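Local structure of FACT-Spt16 (Cicer arietinum, 5CE6) at residues Ser311-Thr316 with Leu429-Ile434; Leu408-Leu413 with Phe425-Ala430. The protein forms the N-terminal domain of the Spt16 subunit of the histone chaperone FACT and probably binds histones H3-H4. One frame throughout, in Å; residues are numbered along the deposited sequence.

Contact 1. Residues Ser311-Thr316 with Leu429-Ile434; sequences SNIART and LADTII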
loop_
_atom_site.group_PDB
_atom_site.type_symbol
_atom_site.label_atom_id
_atom_site.label_comp_id
_atom_site.label_asym_id
_atom_site.label_seq_id
_atom_site.Cartn_x
_atom_site.Cartn_y
_atom_site.Cartn_z
ATOM N N SER A 311 1.013 -6.812 -0.894
ATOM C CA SER A 311 0.557 -7.318 -2.184
ATOM C C SER A 311 -0.948 -7.278 -2.140
ATOM O O SER A 311 -1.537 -7.087 -1.072
ATOM C CB SER A 311 1.055 -8.748 -2.438
ATOM O OG SER A 311 0.518 -9.652 -1.475
ATOM N N ASN A 312 -1.590 -7.465 -3.286
ATOM C CA ASN A 312 -3.038 -7.385 -3.309
ATOM C C ASN A 312 -3.621 -8.206 -4.443
ATOM O O ASN A 312 -3.003 -8.327 -5.504
ATOM C CB ASN A 312 -3.491 -5.947 -3.508
ATOM C CG ASN A 312 -4.969 -5.788 -3.253
ATOM O OD1 ASN A 312 -5.461 -6.174 -2.192
ATOM N ND2 ASN A 312 -5.692 -5.253 -4.226
ATOM N N ILE A 313 -4.815 -8.753 -4.227
ATOM C CA ILE A 313 -5.561 -9.361 -5.327
ATOM C C ILE A 313 -7.030 -9.124 -5.051
ATOM O O ILE A 313 -7.432 -8.960 -3.905
ATOM C CB ILE A 313 -5.261 -10.881 -5.447
ATOM C CG1 ILE A 313 -5.669 -11.425 -6.824
ATOM C CG2 ILE A 313 -5.988 -11.671 -4.360
ATOM C CD1 ILE A 313 -5.450 -12.939 -6.941
ATOM N N ALA A 314 -7.836 -9.045 -6.101
ATOM C CA ALA A 314 -9.276 -8.939 -5.929
ATOM C C ALA A 314 -9.911 -9.652 -7.100
ATOM O O ALA A 314 -9.439 -9.528 -8.233
ATOM C CB ALA A 314 -9.737 -7.482 -5.882
ATOM N N ARG A 315 -10.966 -10.412 -6.810
ATOM C CA ARG A 315 -11.703 -11.140 -7.847
ATOM C C ARG A 315 -13.183 -10.967 -7.617
ATOM O O ARG A 315 -13.621 -10.753 -6.493
ATOM C CB ARG A 315 -11.352 -12.629 -7.802
ATOM C CG ARG A 315 -9.902 -12.956 -8.183
ATOM C CD ARG A 315 -9.663 -12.736 -9.678
ATOM N NE ARG A 315 -8.287 -13.077 -10.072
ATOM C CZ ARG A 315 -7.288 -12.200 -10.147
ATOM N NH1 ARG A 315 -7.489 -10.920 -9.849
ATOM N NH2 ARG A 315 -6.081 -12.602 -10.534
ATOM N N THR A 316 -13.953 -11.050 -8.695
ATOM C CA THR A 316 -15.403 -11.027 -8.602
ATOM C C THR A 316 -15.932 -12.344 -9.158
ATOM O O THR A 316 -15.474 -12.819 -10.203
ATOM C CB THR A 316 -15.974 -9.875 -9.411
ATOM O OG1 THR A 316 -15.459 -8.652 -8.885
ATOM C CG2 THR A 316 -17.493 -9.849 -9.315
ATOM N N LEU A 429 -11.636 -6.007 -10.051
ATOM C CA LEU A 429 -10.504 -6.866 -10.366
ATOM C C LEU A 429 -9.231 -6.189 -9.895
ATOM O O LEU A 429 -9.017 -5.008 -10.167
ATOM C CB LEU A 429 -10.411 -7.127 -11.873
ATOM C CG LEU A 429 -11.407 -8.123 -12.455
ATOM C CD1 LEU A 429 -11.259 -8.163 -13.971
ATOM C CD2 LEU A 429 -11.144 -9.504 -11.874
ATOM N N ALA A 430 -8.382 -6.926 -9.190
ATOM C CA ALA A 430 -7.085 -6.376 -8.796
ATOM C C ALA A 430 -5.998 -7.414 -8.910
ATOM O O ALA A 430 -6.204 -8.588 -8.588
ATOM C CB ALA A 430 -7.120 -5.809 -7.373
ATOM N N ASP A 431 -4.832 -6.960 -9.358
ATOM C CA ASP A 431 -3.628 -7.785 -9.334
ATOM C C ASP A 431 -2.416 -6.980 -8.918
ATOM O O ASP A 431 -2.420 -5.752 -9.010
ATOM C CB ASP A 431 -3.354 -8.375 -10.716
ATOM C CG ASP A 431 -4.286 -9.510 -11.060
ATOM O OD1 ASP A 431 -4.023 -10.649 -10.619
ATOM O OD2 ASP A 431 -5.276 -9.264 -11.758
ATOM N N THR A 432 -1.357 -7.682 -8.504
ATOM C CA THR A 432 -0.075 -7.028 -8.191
ATOM C C THR A 432 0.870 -7.271 -9.351
ATOM O O THR A 432 1.039 -8.408 -9.796
ATOM C CB THR A 432 0.538 -7.558 -6.898
ATOM O OG1 THR A 432 -0.406 -7.368 -5.845
ATOM C CG2 THR A 432 1.810 -6.796 -6.554
ATOM N N ILE A 433 1.451 -6.202 -9.883
ATOM C CA ILE A 433 2.335 -6.372 -11.043
ATOM C C ILE A 433 3.699 -5.743 -10.783
ATOM O O ILE A 433 3.800 -4.749 -10.057
ATOM C CB ILE A 433 1.722 -5.815 -12.335
ATOM C CG1 ILE A 433 1.754 -4.293 -12.343
ATOM C CG2 ILE A 433 0.287 -6.343 -12.556
ATOM C CD1 ILE A 433 1.353 -3.720 -13.690
ATOM N N ILE A 434 4.740 -6.332 -11.370
ATOM C CA ILE A 434 6.101 -5.831 -11.190
ATOM C C ILE A 434 6.584 -5.324 -12.533
ATOM O O ILE A 434 6.473 -6.023 -13.531
ATOM C CB ILE A 434 7.064 -6.948 -10.740
ATOM C CG1 ILE A 434 6.485 -7.707 -9.547
ATOM C CG2 ILE A 434 8.451 -6.368 -10.422
ATOM C CD1 ILE A 434 6.644 -7.007 -8.259
#

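Contact 2. Residues Leu408-Leu413 with Phe425-Ala430; sequences LGFQNL and FSLLLA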
loop_
_atom_site.group_PDB
_atom_site.type_symbol
_atom_site.label_atom_id
_atom_site.label_comp_id
_atom_site.label_asym_id
_atom_site.label_seq_id
_atom_site.Cartn_x
_atom_site.Cartn_y
_atom_site.Cartn_z
ATOM N N LEU A 408 -9.142 -2.179 -10.494
ATOM C CA LEU A 408 -10.064 -1.449 -11.342
ATOM C C LEU A 408 -11.470 -2.020 -11.172
ATOM O O LEU A 408 -11.653 -3.246 -11.094
ATOM C CB LEU A 408 -9.611 -1.585 -12.804
ATOM C CG LEU A 408 -10.402 -0.767 -13.825
ATOM C CD1 LEU A 408 -10.112 0.715 -13.659
ATOM C CD2 LEU A 408 -10.081 -1.228 -15.249
ATOM N N GLY A 409 -12.463 -1.140 -11.084
ATOM C CA GLY A 409 -13.816 -1.605 -10.870
ATOM C C GLY A 409 -14.900 -0.844 -11.594
ATOM O O GLY A 409 -14.662 0.193 -12.221
ATOM N N PHE A 410 -16.112 -1.385 -11.518
ATOM C CA PHE A 410 -17.306 -0.663 -11.924
ATOM C C PHE A 410 -18.133 -0.466 -10.674
ATOM O O PHE A 410 -18.375 -1.431 -9.943
ATOM C CB PHE A 410 -18.120 -1.478 -12.926
ATOM C CG PHE A 410 -17.677 -1.325 -14.350
ATOM C CD1 PHE A 410 -17.644 -0.075 -14.950
ATOM C CD2 PHE A 410 -17.309 -2.445 -15.098
ATOM C CE1 PHE A 410 -17.252 0.061 -16.289
ATOM C CE2 PHE A 410 -16.917 -2.327 -16.425
ATOM C CZ PHE A 410 -16.878 -1.073 -17.024
ATOM N N GLN A 411 -18.568 0.769 -10.433
ATOM C CA GLN A 411 -19.363 1.086 -9.236
ATOM C C GLN A 411 -20.793 1.429 -9.585
ATOM O O GLN A 411 -21.039 2.307 -10.416
ATOM C CB GLN A 411 -18.764 2.277 -8.479
ATOM C CG GLN A 411 -17.260 2.329 -8.505
ATOM C CD GLN A 411 -16.711 3.504 -7.728
ATOM O OE1 GLN A 411 -16.246 4.489 -8.311
ATOM N NE2 GLN A 411 -16.753 3.407 -6.407
ATOM N N ASN A 412 -21.731 0.746 -8.935
ATOM C CA ASN A 412 -23.164 1.041 -9.056
ATOM C C ASN A 412 -23.752 0.891 -10.460
ATOM O O ASN A 412 -24.527 1.734 -10.929
ATOM C CB ASN A 412 -23.510 2.413 -8.459
ATOM C CG ASN A 412 -23.118 2.526 -7.000
ATOM O OD1 ASN A 412 -23.200 1.555 -6.246
ATOM N ND2 ASN A 412 -22.681 3.713 -6.597
ATOM N N LEU A 413 -23.380 -0.192 -11.132
ATOM C CA LEU A 413 -24.105 -0.591 -12.327
ATOM C C LEU A 413 -25.489 -1.066 -11.912
ATOM O O LEU A 413 -25.718 -1.415 -10.752
ATOM C CB LEU A 413 -23.364 -1.711 -13.048
ATOM C CG LEU A 413 -21.995 -1.343 -13.613
ATOM C CD1 LEU A 413 -21.303 -2.592 -14.101
ATOM C CD2 LEU A 413 -22.161 -0.351 -14.756
ATOM N N PHE A 425 -25.229 -3.117 -8.446
ATOM C CA PHE A 425 -24.095 -3.973 -8.120
ATOM C C PHE A 425 -22.785 -3.328 -8.536
ATOM O O PHE A 425 -22.769 -2.342 -9.273
ATOM C CB PHE A 425 -24.228 -5.348 -8.785
ATOM C CG PHE A 425 -24.053 -5.324 -10.280
ATOM C CD1 PHE A 425 -25.108 -4.971 -11.112
ATOM C CD2 PHE A 425 -22.833 -5.661 -10.855
ATOM C CE1 PHE A 425 -24.953 -4.955 -12.490
ATOM C CE2 PHE A 425 -22.662 -5.640 -12.229
ATOM C CZ PHE A 425 -23.724 -5.289 -13.058
ATOM N N SER A 426 -21.681 -3.882 -8.052
ATOM C CA SER A 426 -20.366 -3.415 -8.459
ATOM C C SER A 426 -19.509 -4.621 -8.840
ATOM O O SER A 426 -19.874 -5.762 -8.551
ATOM C CB SER A 426 -19.704 -2.609 -7.326
ATOM O OG SER A 426 -20.499 -1.468 -6.996
ATOM N N LEU A 427 -18.392 -4.365 -9.517
ATOM C CA LEU A 427 -17.435 -5.408 -9.904
ATOM C C LEU A 427 -16.037 -4.890 -9.647
ATOM O O LEU A 427 -15.798 -3.687 -9.772
ATOM C CB LEU A 427 -17.553 -5.741 -11.394
ATOM C CG LEU A 427 -18.930 -6.149 -11.920
ATOM C CD1 LEU A 427 -18.917 -6.160 -13.452
ATOM C CD2 LEU A 427 -19.347 -7.490 -11.398
ATOM N N LEU A 428 -15.112 -5.792 -9.338
ATOM C CA LEU A 428 -13.737 -5.402 -9.007
ATOM C C LEU A 428 -12.722 -6.456 -9.423
ATOM O O LEU A 428 -12.917 -7.660 -9.179
ATOM C CB LEU A 428 -13.634 -5.141 -7.498
ATOM C CG LEU A 428 -12.241 -4.746 -7.002
ATOM C CD1 LEU A 428 -11.860 -3.382 -7.561
ATOM C CD2 LEU A 428 -12.254 -4.718 -5.481
ATOM N N LEU A 429 -11.636 -6.007 -10.051
ATOM C CA LEU A 429 -10.504 -6.866 -10.366
ATOM C C LEU A 429 -9.231 -6.189 -9.895
ATOM O O LEU A 429 -9.017 -5.008 -10.167
ATOM C CB LEU A 429 -10.411 -7.127 -11.873
ATOM C CG LEU A 429 -11.407 -8.123 -12.455
ATOM C CD1 LEU A 429 -11.259 -8.163 -13.971
ATOM C CD2 LEU A 429 -11.144 -9.504 -11.874
ATOM N N ALA A 430 -8.382 -6.926 -9.190
ATOM C CA ALA A 430 -7.085 -6.376 -8.796
ATOM C C ALA A 430 -5.998 -7.414 -8.910
ATOM O O ALA A 430 -6.204 -8.588 -8.588
ATOM C CB ALA A 430 -7.120 -5.809 -7.373
HETATM O O HOH W 1 -23.089 -1.136 -6.138
#

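Contact 1. Residues Ser311-Thr316 with Leu429-Ile434
Arg315 and Asp431 form a buried salt bridge beside the single antiparallel bridge that joins these two strands. NH2 of Arg315 gives a nearly straight bond to OD1 of Asp431 (2.8 Å, 176°); OD1 is met on its syn side and itself lies in the guanidinium plane, although the two flat groups are turned 52° apart. The other terminal nitrogen, NH1, turns back to the backbone: it donates to Ala314 O at 2.9 Å and, weakly, to Ala430 O and Asp431 OD2. A bend at chi2 (-70°) folds the arginine chain back, bringing its tip over the bridge, and Ile313 CD1 covers one face of the guanidinium near the rim.

Ala314 and Ala430 are the hydrogen-bonded pair, each N-H reaching the other's carbonyl at 3.0 Å. Ala430 N and Arg315 NH1 approach Ala314 O from opposite faces of its carbonyl plane, gripping that oxygen twice. Farther along, where the strands diverge, a side chain takes over from the backbone: Thr432 OG1 donates to a lone pair of Asn312 O at 2.8 Å. The methyls of Ala314 and Ala430 press together tightly, CB to CB at 3.4 Å, and Asn312 ND2 lies against the same Ala430 methyl.

This junction links two sheets of the peptidase-like M24 domain, strand 309-319 of one with strand 424-435 of the other. Asp431 has further partners in Thr444, Lys449 and Gln336, which should favour its charged form, while the amide of Asn312 is held by Tyr267 and Asn405. Helix 200-230 packs on Ser311 and Ile313, helix 323-342 covers Leu429, and strand 403-414 lies against Ala430.

Contact 2. Residues Leu408-Leu413 with Phe425-Ala430
Leu413 and Phe425 meet near the end of a beta hairpin, strands 403-414 and 424-435, in the peptidase-like M24 domain, and a beta bulge separates their pairing from the regular ladder. Backbone bonds set the frame. Leu408 with Leu429 and Phe410 with Leu427 are hydrogen-bonded pairs, each joined by two N-H to O bonds; Gly409 and Leu428 form the non-hydrogen-bonded pair between them. The chains come close here, Gly409 CA lying 3.1 Å from Leu427 O. Beyond Phe410 the register slips by one residue, and the pairing resumes at Leu413 and Phe425, where Phe425 N donates to Leu413 O while the return bond is weak.

Polar groups cluster at the bulge. Asn412 has positive phi and psi and turns the chain through a corner; its backbone N-H points almost straight at Ser426 OG (3.2 Å, 170°). A water links the same hydroxyl to Asn412 OD1, donating to the amide oxygen.

Apolar contacts gather on the sheet face of Leu408, Phe410, Leu413, Phe425, Leu427 and Leu429, where helix 323-342 packs against Leu413, Phe425, Leu427 and Leu429. Leu427 CD1 touches both Phe410 CD2 and Leu413 CD1, while its CG lies at the edge of the Phe425 ring. With CG placed between the backbone N and carbonyl carbon (chi1 70°), that ring swings across to the neighbouring strand, and Leu413 CB sits over its face in a CH-pi contact, 3.9 Å from the centroid and 25° off the normal.

How the contacts relate
Strand 424-435 shows how one strand can serve two partners: it pairs with strand 403-414 within its own sheet in contact 2 and with strand 309-319 of another sheet in contact 1. The contacts share Leu429 and Ala430, and their centres lie 13 Å apart. They also touch directly, through a probable hydrogen bond from Thr316 OG1 to Leu428 O at 2.7 Å and through packing of Ala314 CB on Leu428 CD2 at 3.8 Å. On the contact 2 side, the Phe425 side chain is about 7 Å from the potassium ion held by Ala295, Ser420 and Asn422, and that of Leu428 about 4 Å from an acetate ion, probably from the crystallisation liquor.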